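Glucan-binding protein C, GbpC (Streptococcus mutans UA159, PDB 5UQZ) probably binds glucan at the streptococcal cell wall, carries a calcium ion, and mediates both sucrose-independent and sucrose-dependent adherence. Local coordinates at residues 65-77 with 169-181. Sequence-based numbering, arbitrary orientation.
Sequences VFINEPEAKLSIE and LVNLFHDPTKTIF
Asp175 and His174, in the loop joining antiparallel strands 167-172 and 180-184 of the beta-supersandwich, grip the backbone of the type I turn Glu69 to Ala72, which leads into strand 73-77 of the other sheet. Glu69 N donates to Asp175 OD2 (3.0 Å, 154° at the hydrogen), meeting it from above the carboxylate plane. His174 ND1 donates to Ala72 O at 2.7 Å, with Ala72 O lying somewhat out of the imidazole plane, while CE1 lies 3.2 Å from Pro70 O at the ring edge. A chi1 of 69° sets His174 CG between the backbone N and the carbonyl carbon, and the side chain crosses that of Leu74 at about a right angle. Thr177 places its methyl CG2 over the centre of the Phe66 ring, 3.6 Å from the centroid and 10° off the normal. Ala72 CB packs the turn against the loop, 3.7 Å from Pro176 CD; between the sheets, Ile76 CD1 and Leu172 CD2 meet tip to tip at 3.9 Å. Tyr136 of strand 132-137 touches Leu74, Leu172 and Pro176. Glu69 turns its carboxylate away to Ser142, Val140 N and Asn141 N. Thr177 N to Asp175 OD1 closes an Asx turn, and Thr177 OG1 adds a second bond (2.7 Å) from the same face.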
loop_
_atom_site.group_PDB
_atom_site.type_symbol
_atom_site.label_atom_id
_atom_site.label_comp_id
_atom_site.label_asym_id
_atom_site.label_seq_id
_atom_site.Cartn_x
_atom_site.Cartn_y
_atom_site.Cartn_z
ATOM N N VAL A 65 14.923 0.918 11.572
ATOM C CA VAL A 65 14.377 -0.424 11.432
ATOM C C VAL A 65 13.025 -0.390 12.135
ATOM O O VAL A 65 12.968 -0.272 13.360
ATOM C CB VAL A 65 15.317 -1.493 12.030
ATOM C CG1 VAL A 65 14.695 -2.864 11.850
ATOM C CG2 VAL A 65 16.717 -1.399 11.396
ATOM N N PHE A 66 11.953 -0.441 11.363
ATOM C CA PHE A 66 10.602 -0.271 11.887
ATOM C C PHE A 66 9.687 -0.977 10.898
ATOM O O PHE A 66 9.077 -0.373 10.015
ATOM C CB PHE A 66 10.297 1.215 11.999
ATOM C CG PHE A 66 8.898 1.516 12.535
ATOM C CD1 PHE A 66 8.483 1.041 13.779
ATOM C CD2 PHE A 66 8.026 2.286 11.811
ATOM C CE1 PHE A 66 7.201 1.350 14.253
ATOM C CE2 PHE A 66 6.769 2.604 12.289
ATOM C CZ PHE A 66 6.379 2.146 13.512
ATOM N N ILE A 67 9.643 -2.295 11.018
ATOM C CA ILE A 67 8.991 -3.100 9.995
ATOM C C ILE A 67 8.013 -4.107 10.511
ATOM O O ILE A 67 7.081 -4.488 9.793
ATOM C CB ILE A 67 9.981 -3.751 9.049
ATOM C CG1 ILE A 67 9.272 -4.537 7.952
ATOM C CG2 ILE A 67 10.857 -4.553 9.747
ATOM C CD1 ILE A 67 8.071 -3.681 7.308
ATOM N N ASN A 68 8.206 -4.591 11.709
ATOM C CA ASN A 68 7.368 -5.698 12.192
ATOM C C ASN A 68 7.230 -5.546 13.697
ATOM O O ASN A 68 8.231 -5.702 14.373
ATOM C CB ASN A 68 8.158 -7.005 11.816
ATOM C CG ASN A 68 7.640 -8.290 12.440
ATOM O OD1 ASN A 68 6.463 -8.621 12.316
ATOM N ND2 ASN A 68 8.568 -9.088 13.029
ATOM N N GLU A 69 6.029 -5.258 14.216
ATOM C CA GLU A 69 5.838 -5.115 15.661
ATOM C C GLU A 69 4.569 -5.845 16.050
ATOM O O GLU A 69 3.549 -5.248 16.422
ATOM C CB GLU A 69 5.811 -3.639 16.074
ATOM C CG GLU A 69 7.208 -2.991 15.971
ATOM C CD GLU A 69 8.239 -3.628 16.917
ATOM O OE1 GLU A 69 7.877 -4.394 17.843
ATOM O OE2 GLU A 69 9.459 -3.349 16.740
ATOM N N PRO A 70 4.605 -7.181 15.996
ATOM C CA PRO A 70 3.372 -7.958 16.156
ATOM C C PRO A 70 2.922 -8.082 17.601
ATOM O O PRO A 70 1.831 -8.599 17.850
ATOM C CB PRO A 70 3.746 -9.346 15.573
ATOM C CG PRO A 70 5.206 -9.442 15.843
ATOM C CD PRO A 70 5.765 -8.029 15.684
ATOM N N GLU A 71 3.709 -7.611 18.563
ATOM C CA GLU A 71 3.353 -7.653 19.980
ATOM C C GLU A 71 2.857 -6.314 20.487
ATOM O O GLU A 71 2.569 -6.208 21.675
ATOM C CB GLU A 71 4.569 -8.083 20.845
ATOM C CG GLU A 71 5.193 -9.364 20.378
ATOM C CD GLU A 71 6.426 -9.762 21.165
ATOM O OE1 GLU A 71 6.544 -9.461 22.371
ATOM O OE2 GLU A 71 7.300 -10.440 20.582
ATOM N N ALA A 72 2.813 -5.296 19.641
ATOM C CA ALA A 72 2.545 -3.948 20.143
ATOM C C ALA A 72 1.113 -3.850 20.669
ATOM O O ALA A 72 0.200 -4.539 20.193
ATOM C CB ALA A 72 2.779 -2.931 19.045
ATOM N N LYS A 73 0.924 -2.956 21.639
ATOM C CA LYS A 73 -0.400 -2.677 22.176
ATOM C C LYS A 73 -0.640 -1.171 22.124
ATOM O O LYS A 73 0.299 -0.373 22.065
ATOM C CB LYS A 73 -0.536 -3.238 23.588
ATOM C CG LYS A 73 0.325 -2.556 24.575
ATOM C CD LYS A 73 -0.049 -3.039 25.994
ATOM C CE LYS A 73 0.892 -2.526 27.039
ATOM N NZ LYS A 73 0.707 -1.057 27.237
ATOM N N LEU A 74 -1.924 -0.814 22.190
ATOM C CA LEU A 74 -2.403 0.529 21.900
ATOM C C LEU A 74 -3.012 1.225 23.103
ATOM O O LEU A 74 -3.754 0.609 23.861
ATOM C CB LEU A 74 -3.720 0.350 21.067
ATOM C CG LEU A 74 -3.526 -0.212 19.685
ATOM C CD1 LEU A 74 -4.831 -0.686 19.074
ATOM C CD2 LEU A 74 -2.797 0.760 18.747
ATOM N N SER A 75 -2.820 2.542 23.178
ATOM C CA SER A 75 -3.533 3.444 24.066
ATOM C C SER A 75 -3.998 4.604 23.211
ATOM O O SER A 75 -3.187 5.201 22.494
ATOM C CB SER A 75 -2.579 3.962 25.166
ATOM O OG SER A 75 -3.248 4.825 26.059
ATOM N N ILE A 76 -5.296 4.894 23.248
ATOM C CA ILE A 76 -5.894 5.803 22.275
ATOM C C ILE A 76 -6.546 6.956 23.020
ATOM O O ILE A 76 -7.323 6.726 23.951
ATOM C CB ILE A 76 -6.936 5.058 21.409
ATOM C CG1 ILE A 76 -6.338 3.851 20.698
ATOM C CG2 ILE A 76 -7.598 6.008 20.422
ATOM C CD1 ILE A 76 -7.407 2.878 20.147
ATOM N N GLU A 77 -6.265 8.172 22.577
ATOM C CA GLU A 77 -6.887 9.364 23.102
ATOM C C GLU A 77 -7.573 10.118 21.974
ATOM O O GLU A 77 -7.059 10.204 20.858
ATOM C CB GLU A 77 -5.838 10.278 23.745
ATOM C CG GLU A 77 -6.449 11.452 24.510
ATOM C CD GLU A 77 -5.432 12.394 25.147
ATOM O OE1 GLU A 77 -4.197 12.191 24.994
ATOM O OE2 GLU A 77 -5.865 13.363 25.820
ATOM N N LEU A 169 -14.752 5.446 8.628
ATOM C CA LEU A 169 -14.549 4.275 9.452
ATOM C C LEU A 169 -13.081 3.845 9.378
ATOM O O LEU A 169 -12.507 3.760 8.277
ATOM C CB LEU A 169 -15.471 3.165 8.981
ATOM C CG LEU A 169 -15.497 1.897 9.861
ATOM C CD1 LEU A 169 -16.033 2.224 11.262
ATOM C CD2 LEU A 169 -16.320 0.814 9.175
ATOM N N VAL A 170 -12.512 3.463 10.521
ATOM C CA VAL A 170 -11.095 3.143 10.644
ATOM C C VAL A 170 -10.928 1.796 11.310
ATOM O O VAL A 170 -11.536 1.529 12.363
ATOM C CB VAL A 170 -10.340 4.208 11.466
ATOM C CG1 VAL A 170 -8.895 3.781 11.731
ATOM C CG2 VAL A 170 -10.376 5.527 10.715
ATOM N N ASN A 171 -10.076 0.956 10.734
ATOM C CA ASN A 171 -9.501 -0.208 11.398
ATOM C C ASN A 171 -8.059 0.184 11.715
ATOM O O ASN A 171 -7.250 0.402 10.795
ATOM C CB ASN A 171 -9.560 -1.386 10.435
ATOM C CG ASN A 171 -9.161 -2.698 11.067
ATOM O OD1 ASN A 171 -8.973 -2.830 12.292
ATOM N ND2 ASN A 171 -9.076 -3.706 10.220
ATOM N N LEU A 172 -7.783 0.391 13.002
ATOM C CA LEU A 172 -6.482 0.803 13.474
ATOM C C LEU A 172 -5.736 -0.433 13.952
ATOM O O LEU A 172 -6.121 -1.078 14.942
ATOM C CB LEU A 172 -6.647 1.783 14.631
ATOM C CG LEU A 172 -5.353 2.283 15.266
ATOM C CD1 LEU A 172 -4.666 3.260 14.382
ATOM C CD2 LEU A 172 -5.659 2.985 16.630
ATOM N N PHE A 173 -4.639 -0.772 13.285
ATOM C CA PHE A 173 -3.913 -2.005 13.652
ATOM C C PHE A 173 -3.116 -1.808 14.922
ATOM O O PHE A 173 -2.519 -0.746 15.157
ATOM C CB PHE A 173 -2.990 -2.352 12.476
ATOM C CG PHE A 173 -3.792 -2.676 11.219
ATOM C CD1 PHE A 173 -4.605 -3.828 11.180
ATOM C CD2 PHE A 173 -3.853 -1.768 10.161
ATOM C CE1 PHE A 173 -5.368 -4.093 10.059
ATOM C CE2 PHE A 173 -4.633 -2.041 9.052
ATOM C CZ PHE A 173 -5.391 -3.206 9.007
ATOM N N HIS A 174 -3.057 -2.855 15.754
ATOM C CA HIS A 174 -2.259 -2.710 16.972
ATOM C C HIS A 174 -0.769 -2.650 16.650
ATOM O O HIS A 174 -0.007 -2.099 17.444
ATOM C CB HIS A 174 -2.593 -3.778 18.008
ATOM C CG HIS A 174 -2.162 -5.152 17.638
ATOM N ND1 HIS A 174 -0.931 -5.642 18.007
ATOM C CD2 HIS A 174 -2.770 -6.122 16.926
ATOM C CE1 HIS A 174 -0.809 -6.875 17.536
ATOM N NE2 HIS A 174 -1.924 -7.197 16.908
ATOM N N ASP A 175 -0.354 -3.204 15.496
ATOM C CA ASP A 175 1.021 -3.085 15.025
ATOM C C ASP A 175 1.151 -1.770 14.251
ATOM O O ASP A 175 0.577 -1.639 13.157
ATOM C CB ASP A 175 1.358 -4.292 14.145
ATOM C CG ASP A 175 2.788 -4.242 13.579
ATOM O OD1 ASP A 175 3.416 -3.174 13.579
ATOM O OD2 ASP A 175 3.263 -5.278 13.082
ATOM N N PRO A 176 1.908 -0.783 14.765
ATOM C CA PRO A 176 1.928 0.538 14.118
ATOM C C PRO A 176 2.559 0.511 12.740
ATOM O O PRO A 176 2.371 1.466 11.972
ATOM C CB PRO A 176 2.761 1.415 15.087
ATOM C CG PRO A 176 3.624 0.414 15.793
ATOM C CD PRO A 176 2.786 -0.832 15.949
ATOM N N THR A 177 3.332 -0.522 12.389
ATOM C CA THR A 177 3.908 -0.596 11.056
ATOM C C THR A 177 2.869 -0.928 10.019
ATOM O O THR A 177 3.172 -0.820 8.815
ATOM C CB THR A 177 5.069 -1.612 11.020
ATOM O OG1 THR A 177 4.565 -2.934 11.149
ATOM C CG2 THR A 177 6.145 -1.300 12.031
ATOM N N LYS A 178 1.645 -1.313 10.436
ATOM C CA LYS A 178 0.536 -1.532 9.505
ATOM C C LYS A 178 -0.364 -0.302 9.421
ATOM O O LYS A 178 -1.180 -0.195 8.512
ATOM C CB LYS A 178 -0.275 -2.745 9.970
ATOM C CG LYS A 178 0.506 -4.048 9.860
ATOM C CD LYS A 178 -0.251 -5.191 10.544
ATOM C CE LYS A 178 -1.611 -5.509 9.957
ATOM N NZ LYS A 178 -2.192 -6.636 10.746
ATOM N N THR A 179 -0.225 0.644 10.358
ATOM C CA THR A 179 -0.879 1.952 10.337
ATOM C C THR A 179 -2.401 1.841 10.318
ATOM O O THR A 179 -2.948 1.397 11.319
ATOM C CB THR A 179 -0.280 2.867 9.254
ATOM O OG1 THR A 179 1.143 2.664 9.124
ATOM C CG2 THR A 179 -0.537 4.321 9.575
ATOM N N ILE A 180 -3.091 2.248 9.246
ATOM C CA ILE A 180 -4.542 2.380 9.310
ATOM C C ILE A 180 -5.172 1.965 7.987
ATOM O O ILE A 180 -4.642 2.235 6.895
ATOM C CB ILE A 180 -4.792 3.848 9.644
ATOM C CG1 ILE A 180 -6.176 4.232 9.903
ATOM C CG2 ILE A 180 -4.364 4.806 8.567
ATOM C CD1 ILE A 180 -6.207 5.813 10.123
ATOM N N PHE A 181 -6.361 1.373 8.103
ATOM C CA PHE A 181 -7.228 1.107 6.958
ATOM C C PHE A 181 -8.455 1.980 7.163
ATOM O O PHE A 181 -9.100 1.884 8.209
ATOM C CB PHE A 181 -7.574 -0.387 6.882
ATOM C CG PHE A 181 -8.024 -0.842 5.548
ATOM C CD1 PHE A 181 -7.464 -1.969 4.992
ATOM C CD2 PHE A 181 -9.063 -0.213 4.888
ATOM C CE1 PHE A 181 -7.883 -2.446 3.751
ATOM C CE2 PHE A 181 -9.500 -0.702 3.618
ATOM C CZ PHE A 181 -8.880 -1.772 3.062
#